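Local coordinates for protein of unknown function VPA0982 (Vibrio parahaemolyticus, PDB 2QIP) that is of unknown function but carries an NYN domain of the PIN clan and may therefore act as an RNA nuclease, at residues 116-122 and 144-149; 53-57 and 94-98. One frame throughout, in Å; residues are numbered along the deposited sequence.

Contact 1: 116-122 and 144-149; sequences SGDGDFS and LTSQTL
L149 and G117 bury the largest shares of this contact, and both methyls of L149 take part in the apolar packing. L149 CD2 reaches into the turn and meets two backbone oxygens, S116 O and D118 O, each at 3.5 Å. L149 CD1 lies against the backbone between F121 and S122, 3.9 Å from F121 C, with F121 CB a little farther off. With CG anti to the backbone N (chi1 -180°), the L149 side chain projects from the helix start into the curve of 116-122. Beside it, S146 CB lies 3.3 Å from G119 CA.

One hydrogen bond joins the segments: S146 N to G117 O, 3.1 Å and nearly straight at 168°. This is the loop after strand 111-115 of a parallel PIN-type sheet, folded by an ST turn at S116 and an Asx turn at D118; S116 OG also bonds to D17.

S146 is the N-cap of helix 147-152, but its OG receives only weak bonds from T148 N and L149 N and also pairs with Q84 of the second subunit. S122 OG, anti to its own carbonyl carbon, donates to G119 O at 2.8 Å in the carbonyl plane. G119 O thus takes two bonds, the other from S122 N. T148 CG2 touches S122 OG at 3.6 Å.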
ATOM      1  N   SER A 116       9.711  -9.843   1.740  1.00 11.92           N
ATOM      2  CA  SER A 116       9.640  -9.061   0.511  1.00 13.35           C
ATOM      3  C   SER A 116      10.893  -8.222   0.435  1.00 13.87           C
ATOM      4  O   SER A 116      11.396  -7.772   1.481  1.00 14.82           O
ATOM      5  CB  SER A 116       8.443  -8.104   0.531  1.00 13.43           C
ATOM      6  OG  SER A 116       8.382  -7.355  -0.682  1.00 14.87           O
ATOM      7  N   GLY A 117      11.367  -7.981  -0.788  1.00 13.87           N
ATOM      8  CA  GLY A 117      12.467  -7.048  -0.988  1.00 13.77           C
ATOM      9  C   GLY A 117      12.041  -5.685  -1.508  1.00 13.83           C
ATOM     10  O   GLY A 117      12.894  -4.838  -1.784  1.00 14.54           O
ATOM     11  N   ASP A 118      10.735  -5.453  -1.607  1.00 13.00           N
ATOM     12  CA  ASP A 118      10.190  -4.220  -2.186  1.00 13.68           C
ATOM     13  C   ASP A 118      10.391  -3.018  -1.252  1.00 12.95           C
ATOM     14  O   ASP A 118       9.809  -2.948  -0.158  1.00 12.92           O
ATOM     15  CB  ASP A 118       8.703  -4.467  -2.484  1.00 14.74           C
ATOM     16  CG  ASP A 118       7.995  -3.294  -3.165  1.00 18.45           C
ATOM     17  OD1 ASP A 118       8.513  -2.158  -3.184  1.00 18.38           O
ATOM     18  OD2 ASP A 118       6.854  -3.541  -3.669  1.00 24.27           O
ATOM     19  N   GLY A 119      11.232  -2.080  -1.677  1.00 13.36           N
ATOM     20  CA  GLY A 119      11.559  -0.938  -0.856  1.00 12.81           C
ATOM     21  C   GLY A 119      10.381  -0.048  -0.497  1.00 12.80           C
ATOM     22  O   GLY A 119      10.475   0.727   0.456  1.00 12.66           O
ATOM     23  N   ASP A 120       9.280  -0.119  -1.243  1.00 12.38           N
ATOM     24  CA  ASP A 120       8.127   0.695  -0.852  1.00 12.96           C
ATOM     25  C   ASP A 120       7.614   0.316   0.536  1.00 11.70           C
ATOM     26  O   ASP A 120       6.958   1.114   1.205  1.00 13.51           O
ATOM     27  CB  ASP A 120       7.008   0.645  -1.881  1.00 13.90           C
ATOM     28  CG  ASP A 120       7.243   1.604  -3.031  1.00 17.05           C
ATOM     29  OD1 ASP A 120       7.927   2.622  -2.800  1.00 20.62           O
ATOM     30  OD2 ASP A 120       6.758   1.332  -4.155  1.00 19.49           O
ATOM     31  N   PHE A 121       7.919  -0.901   0.968  1.00 11.26           N
ATOM     32  CA  PHE A 121       7.500  -1.306   2.318  1.00 10.16           C
ATOM     33  C   PHE A 121       8.303  -0.604   3.430  1.00 10.87           C
ATOM     34  O   PHE A 121       7.955  -0.720   4.620  1.00 10.93           O
ATOM     35  CB  PHE A 121       7.532  -2.817   2.489  1.00 10.93           C
ATOM     36  CG  PHE A 121       6.444  -3.543   1.749  1.00 10.78           C
ATOM     37  CD1 PHE A 121       5.108  -3.211   1.941  1.00 11.89           C
ATOM     38  CD2 PHE A 121       6.752  -4.576   0.870  1.00 11.34           C
ATOM     39  CE1 PHE A 121       4.088  -3.907   1.239  1.00 11.21           C
ATOM     40  CE2 PHE A 121       5.753  -5.260   0.198  1.00 11.46           C
ATOM     41  CZ  PHE A 121       4.416  -4.938   0.366  1.00 12.58           C
ATOM     42  N   SER A 122       9.344   0.155   3.059  1.00 10.55           N
ATOM     43  CA  SER A 122      10.081   0.920   4.072  1.00 10.83           C
ATOM     44  C   SER A 122       9.139   1.811   4.874  1.00 11.26           C
ATOM     45  O   SER A 122       9.318   1.958   6.093  1.00 11.79           O
ATOM     46  CB  SER A 122      11.160   1.794   3.425  1.00 12.21           C
ATOM     47  OG  SER A 122      12.057   0.958   2.732  1.00 14.06           O
ATOM     48  N   LEU A 144      18.477  -7.976  -4.689  1.00 18.34           N
ATOM     49  CA  LEU A 144      17.253  -7.405  -5.256  1.00 17.48           C
ATOM     50  C   LEU A 144      16.386  -6.717  -4.213  1.00 16.59           C
ATOM     51  O   LEU A 144      15.266  -6.311  -4.520  1.00 18.49           O
ATOM     52  CB  LEU A 144      16.456  -8.481  -6.010  1.00 17.41           C
ATOM     53  CG  LEU A 144      17.183  -9.033  -7.257  1.00 17.78           C
ATOM     54  CD1 LEU A 144      16.482 -10.268  -7.810  1.00 19.34           C
ATOM     55  CD2 LEU A 144      17.326  -7.957  -8.338  1.00 20.37           C
ATOM     56  N   THR A 145      16.925  -6.577  -3.006  1.00 15.15           N
ATOM     57  CA  THR A 145      16.221  -5.922  -1.899  1.00 15.12           C
ATOM     58  C   THR A 145      16.708  -4.497  -1.717  1.00 14.94           C
ATOM     59  O   THR A 145      17.917  -4.224  -1.727  1.00 15.03           O
ATOM     60  CB  THR A 145      16.415  -6.692  -0.584  1.00 14.61           C
ATOM     61  OG1 THR A 145      15.803  -7.979  -0.716  1.00 14.08           O
ATOM     62  CG2 THR A 145      15.764  -5.985   0.604  1.00 15.32           C
ATOM     63  N   SER A 146      15.759  -3.584  -1.547  1.00 13.98           N
ATOM     64  CA  SER A 146      16.095  -2.187  -1.323  1.00 13.77           C
ATOM     65  C   SER A 146      16.959  -1.992  -0.100  1.00 13.75           C
ATOM     66  O   SER A 146      16.589  -2.472   0.975  1.00 13.48           O
ATOM     67  CB  SER A 146      14.799  -1.433  -1.100  1.00 14.14           C
ATOM     68  OG  SER A 146      15.050  -0.111  -0.690  1.00 16.27           O
ATOM     69  N   GLN A 147      18.050  -1.230  -0.218  1.00 13.54           N
ATOM     70  CA  GLN A 147      18.897  -0.950   0.944  1.00 13.53           C
ATOM     71  C   GLN A 147      18.140  -0.144   2.007  1.00 13.30           C
ATOM     72  O   GLN A 147      18.398  -0.277   3.216  1.00 14.13           O
ATOM     73  CB  GLN A 147      20.216  -0.232   0.559  1.00 14.35           C
ATOM     74  CG  GLN A 147      21.214  -0.188   1.701  1.00 17.11           C
ATOM     75  CD  GLN A 147      21.664  -1.579   2.145  1.00 18.12           C
ATOM     76  OE1 GLN A 147      21.941  -2.449   1.313  1.00 20.64           O
ATOM     77  NE2 GLN A 147      21.734  -1.792   3.455  1.00 18.54           N
ATOM     78  N   THR A 148      17.194   0.682   1.558  1.00 13.24           N
ATOM     79  CA  THR A 148      16.411   1.493   2.491  1.00 13.00           C
ATOM     80  C   THR A 148      15.564   0.588   3.373  1.00 13.07           C
ATOM     81  O   THR A 148      15.458   0.820   4.571  1.00 13.54           O
ATOM     82  CB  THR A 148      15.525   2.468   1.702  1.00 13.32           C
ATOM     83  OG1 THR A 148      16.365   3.248   0.823  1.00 15.33           O
ATOM     84  CG2 THR A 148      14.730   3.380   2.606  1.00 14.48           C
ATOM     85  N   LEU A 149      14.978  -0.449   2.773  1.00 12.88           N
ATOM     86  CA  LEU A 149      14.194  -1.416   3.536  1.00 12.98           C
ATOM     87  C   LEU A 149      15.064  -2.193   4.524  1.00 13.47           C
ATOM     88  O   LEU A 149      14.683  -2.363   5.690  1.00 13.53           O
ATOM     89  CB  LEU A 149      13.487  -2.384   2.575  1.00 12.81           C
ATOM     90  CG  LEU A 149      12.601  -3.474   3.201  1.00 12.65           C
ATOM     91  CD1 LEU A 149      11.473  -2.846   3.971  1.00 12.93           C
ATOM     92  CD2 LEU A 149      12.032  -4.394   2.134  1.00 13.10           C
TER

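Contact 2: 53-57 and 94-98; sequences AYAIA and WDVGI
Y54 and W94 form the dense part of this contact, an edge-to-face aromatic pair. The edge of the tyrosine is directed at the face of the indole, with the Y54 ring and the six-membered ring of W94 4.9 Å apart between centroids and their planes at 73°. Y54 CD1 makes the approach, 3.6 Å from W94 CE3. The root of the same side chain sits over the five-membered ring: Y54 CB stands 3.5 Å from the centroid of that W94 ring and 6° off its normal, a nearly vertical CH-pi contact. I98 supplies a second one, its CG1 lying 3.7 Å from the centroid of the Y54 ring and over a face. CG1 is anti to the I98 carbonyl carbon, which brings this branch over the tyrosine.

The fold places these groups between the end of strand 46-55, an inner strand of the parallel NYN-domain sheet, and the first turn of helix 95-105, for which W94 is the N-cap residue. Y54 OH continues past the contact to hydrogen-bond D101 on the same helix.

A polar bond holds the edge of the indole's five-membered ring. W94 NE1 donates to A55 O at 2.9 Å and 175°; the acceptor is almost coplanar with the indole, whereas the donor stands well above the carbonyl plane of A55, so the bond is straight at hydrogen but does not use a lone-pair direction.

Toward I56 the packing thins. This residue is partly exposed, and its CD1 comes no closer than 4.4 Å to W94 CD1, an oblique approach to the indole. Beyond it A57 is exposed, and the strand has given way to loop.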
ATOM      1  N   ALA A  53       0.192 -15.646   3.420  1.00 11.71           N
ATOM      2  CA  ALA A  53       0.946 -15.667   2.174  1.00 11.76           C
ATOM      3  C   ALA A  53       0.073 -15.023   1.116  1.00 11.99           C
ATOM      4  O   ALA A  53      -1.021 -15.518   0.822  1.00 12.60           O
ATOM      5  CB  ALA A  53       1.313 -17.113   1.777  1.00 12.39           C
ATOM      6  N   TYR A  54       0.542 -13.905   0.563  1.00 10.83           N
ATOM      7  CA  TYR A  54      -0.255 -13.084  -0.352  1.00 11.26           C
ATOM      8  C   TYR A  54       0.100 -13.471  -1.777  1.00 11.25           C
ATOM      9  O   TYR A  54       1.205 -13.180  -2.271  1.00 12.21           O
ATOM     10  CB  TYR A  54       0.050 -11.601  -0.078  1.00 11.40           C
ATOM     11  CG  TYR A  54      -0.418 -11.213   1.306  1.00 10.30           C
ATOM     12  CD1 TYR A  54      -1.663 -10.632   1.484  1.00 11.24           C
ATOM     13  CD2 TYR A  54       0.368 -11.458   2.438  1.00 11.26           C
ATOM     14  CE1 TYR A  54      -2.137 -10.294   2.747  1.00 10.71           C
ATOM     15  CE2 TYR A  54      -0.101 -11.129   3.722  1.00 10.64           C
ATOM     16  CZ  TYR A  54      -1.351 -10.527   3.863  1.00 11.31           C
ATOM     17  OH  TYR A  54      -1.843 -10.204   5.130  1.00 11.99           O
ATOM     18  N   ALA A  55      -0.845 -14.126  -2.443  1.00 12.44           N
ATOM     19  CA  ALA A  55      -0.584 -14.768  -3.740  1.00 12.05           C
ATOM     20  C   ALA A  55      -1.646 -14.367  -4.755  1.00 12.89           C
ATOM     21  O   ALA A  55      -2.594 -13.628  -4.438  1.00 13.26           O
ATOM     22  CB  ALA A  55      -0.567 -16.294  -3.550  1.00 13.58           C
ATOM     23  N   ILE A  56      -1.494 -14.883  -5.977  1.00 13.70           N
ATOM     24  CA  ILE A  56      -2.420 -14.595  -7.070  1.00 14.20           C
ATOM     25  C   ILE A  56      -3.264 -15.838  -7.345  1.00 14.37           C
ATOM     26  O   ILE A  56      -2.734 -16.941  -7.480  1.00 15.67           O
ATOM     27  CB  ILE A  56      -1.648 -14.158  -8.342  1.00 14.94           C
ATOM     28  CG1 ILE A  56      -0.739 -12.954  -8.018  1.00 15.92           C
ATOM     29  CG2 ILE A  56      -2.604 -13.843  -9.506  1.00 15.82           C
ATOM     30  CD1 ILE A  56      -1.480 -11.694  -7.490  1.00 18.44           C
ATOM     31  N   ALA A  57      -4.580 -15.654  -7.415  1.00 14.13           N
ATOM     32  CA  ALA A  57      -5.480 -16.762  -7.731  1.00 14.59           C
ATOM     33  C   ALA A  57      -5.213 -17.342  -9.104  1.00 15.12           C
ATOM     34  O   ALA A  57      -4.832 -16.628 -10.027  1.00 15.85           O
ATOM     35  CB  ALA A  57      -6.906 -16.302  -7.641  1.00 15.49           C
ATOM     36  N   TRP A  94       0.434  -6.577  -4.368  1.00 16.73           N
ATOM     37  CA  TRP A  94      -0.229  -6.769  -3.083  1.00 14.61           C
ATOM     38  C   TRP A  94       0.172  -5.705  -2.048  1.00 13.52           C
ATOM     39  O   TRP A  94      -0.100  -5.865  -0.862  1.00 13.81           O
ATOM     40  CB  TRP A  94       0.110  -8.158  -2.534  1.00 14.34           C
ATOM     41  CG  TRP A  94      -0.969  -9.199  -2.610  1.00 13.18           C
ATOM     42  CD1 TRP A  94      -0.929 -10.379  -3.321  1.00 13.77           C
ATOM     43  CD2 TRP A  94      -2.211  -9.200  -1.901  1.00 14.18           C
ATOM     44  NE1 TRP A  94      -2.083 -11.089  -3.114  1.00 13.96           N
ATOM     45  CE2 TRP A  94      -2.886 -10.399  -2.237  1.00 13.34           C
ATOM     46  CE3 TRP A  94      -2.829  -8.299  -1.010  1.00 14.44           C
ATOM     47  CZ2 TRP A  94      -4.131 -10.729  -1.689  1.00 14.06           C
ATOM     48  CZ3 TRP A  94      -4.066  -8.624  -0.477  1.00 14.55           C
ATOM     49  CH2 TRP A  94      -4.715  -9.828  -0.827  1.00 14.19           C
ATOM     50  N   ASP A  95       0.811  -4.620  -2.468  1.00 14.00           N
ATOM     51  CA  ASP A  95       1.300  -3.654  -1.484  1.00 13.21           C
ATOM     52  C   ASP A  95       0.204  -3.050  -0.616  1.00 12.26           C
ATOM     53  O   ASP A  95       0.400  -2.866   0.584  1.00 12.72           O
ATOM     54  CB  ASP A  95       2.142  -2.549  -2.128  1.00 15.45           C
ATOM     55  CG  ASP A  95       3.456  -3.071  -2.719  1.00 19.26           C
ATOM     56  OD1 ASP A  95       3.666  -4.304  -2.787  1.00 23.78           O
ATOM     57  OD2 ASP A  95       4.293  -2.212  -3.111  1.00 25.74           O
ATOM     58  N   VAL A  96      -0.921  -2.672  -1.224  1.00 11.57           N
ATOM     59  CA  VAL A  96      -2.006  -2.087  -0.435  1.00 11.39           C
ATOM     60  C   VAL A  96      -2.499  -3.103   0.614  1.00 10.87           C
ATOM     61  O   VAL A  96      -2.622  -2.780   1.794  1.00 10.91           O
ATOM     62  CB  VAL A  96      -3.191  -1.561  -1.311  1.00 11.60           C
ATOM     63  CG1 VAL A  96      -4.385  -1.187  -0.420  1.00 11.63           C
ATOM     64  CG2 VAL A  96      -2.734  -0.341  -2.151  1.00 12.46           C
ATOM     65  N   GLY A  97      -2.757  -4.345   0.199  1.00 10.69           N
ATOM     66  CA  GLY A  97      -3.335  -5.293   1.142  1.00 10.83           C
ATOM     67  C   GLY A  97      -2.370  -5.734   2.239  1.00 10.39           C
ATOM     68  O   GLY A  97      -2.768  -5.918   3.394  1.00 11.50           O
ATOM     69  N   ILE A  98      -1.092  -5.879   1.896  1.00 10.64           N
ATOM     70  CA  ILE A  98      -0.065  -6.194   2.894  1.00 10.80           C
ATOM     71  C   ILE A  98       0.079  -5.045   3.901  1.00 10.98           C
ATOM     72  O   ILE A  98       0.172  -5.285   5.120  1.00 11.87           O
ATOM     73  CB  ILE A  98       1.282  -6.548   2.196  1.00 11.01           C
ATOM     74  CG1 ILE A  98       1.152  -7.931   1.529  1.00 12.08           C
ATOM     75  CG2 ILE A  98       2.463  -6.555   3.199  1.00 12.44           C
ATOM     76  CD1 ILE A  98       2.346  -8.320   0.624  1.00 12.46           C
TER

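Overall arrangement
The two contacts follow one another along the chain, contact 2 first, and their centres lie about 16 Å apart, yet they meet through residues 118-121 and the first turn of helix 95-105. F121 bridges them by packing: F121 CE1 is 3.7 Å from I98 CG2. Alongside, D118 OD2 and D95 OD2 are only 2.9 Å apart. With D17 close by, bonded to S116, this acidic cluster is consistent with the metal-binding acidic centre of PIN-clan nucleases, although no metal site is established here. Both contacts also border the second subunit: D120 forms a salt bridge with K80 of that subunit, and W94 packs on its L123.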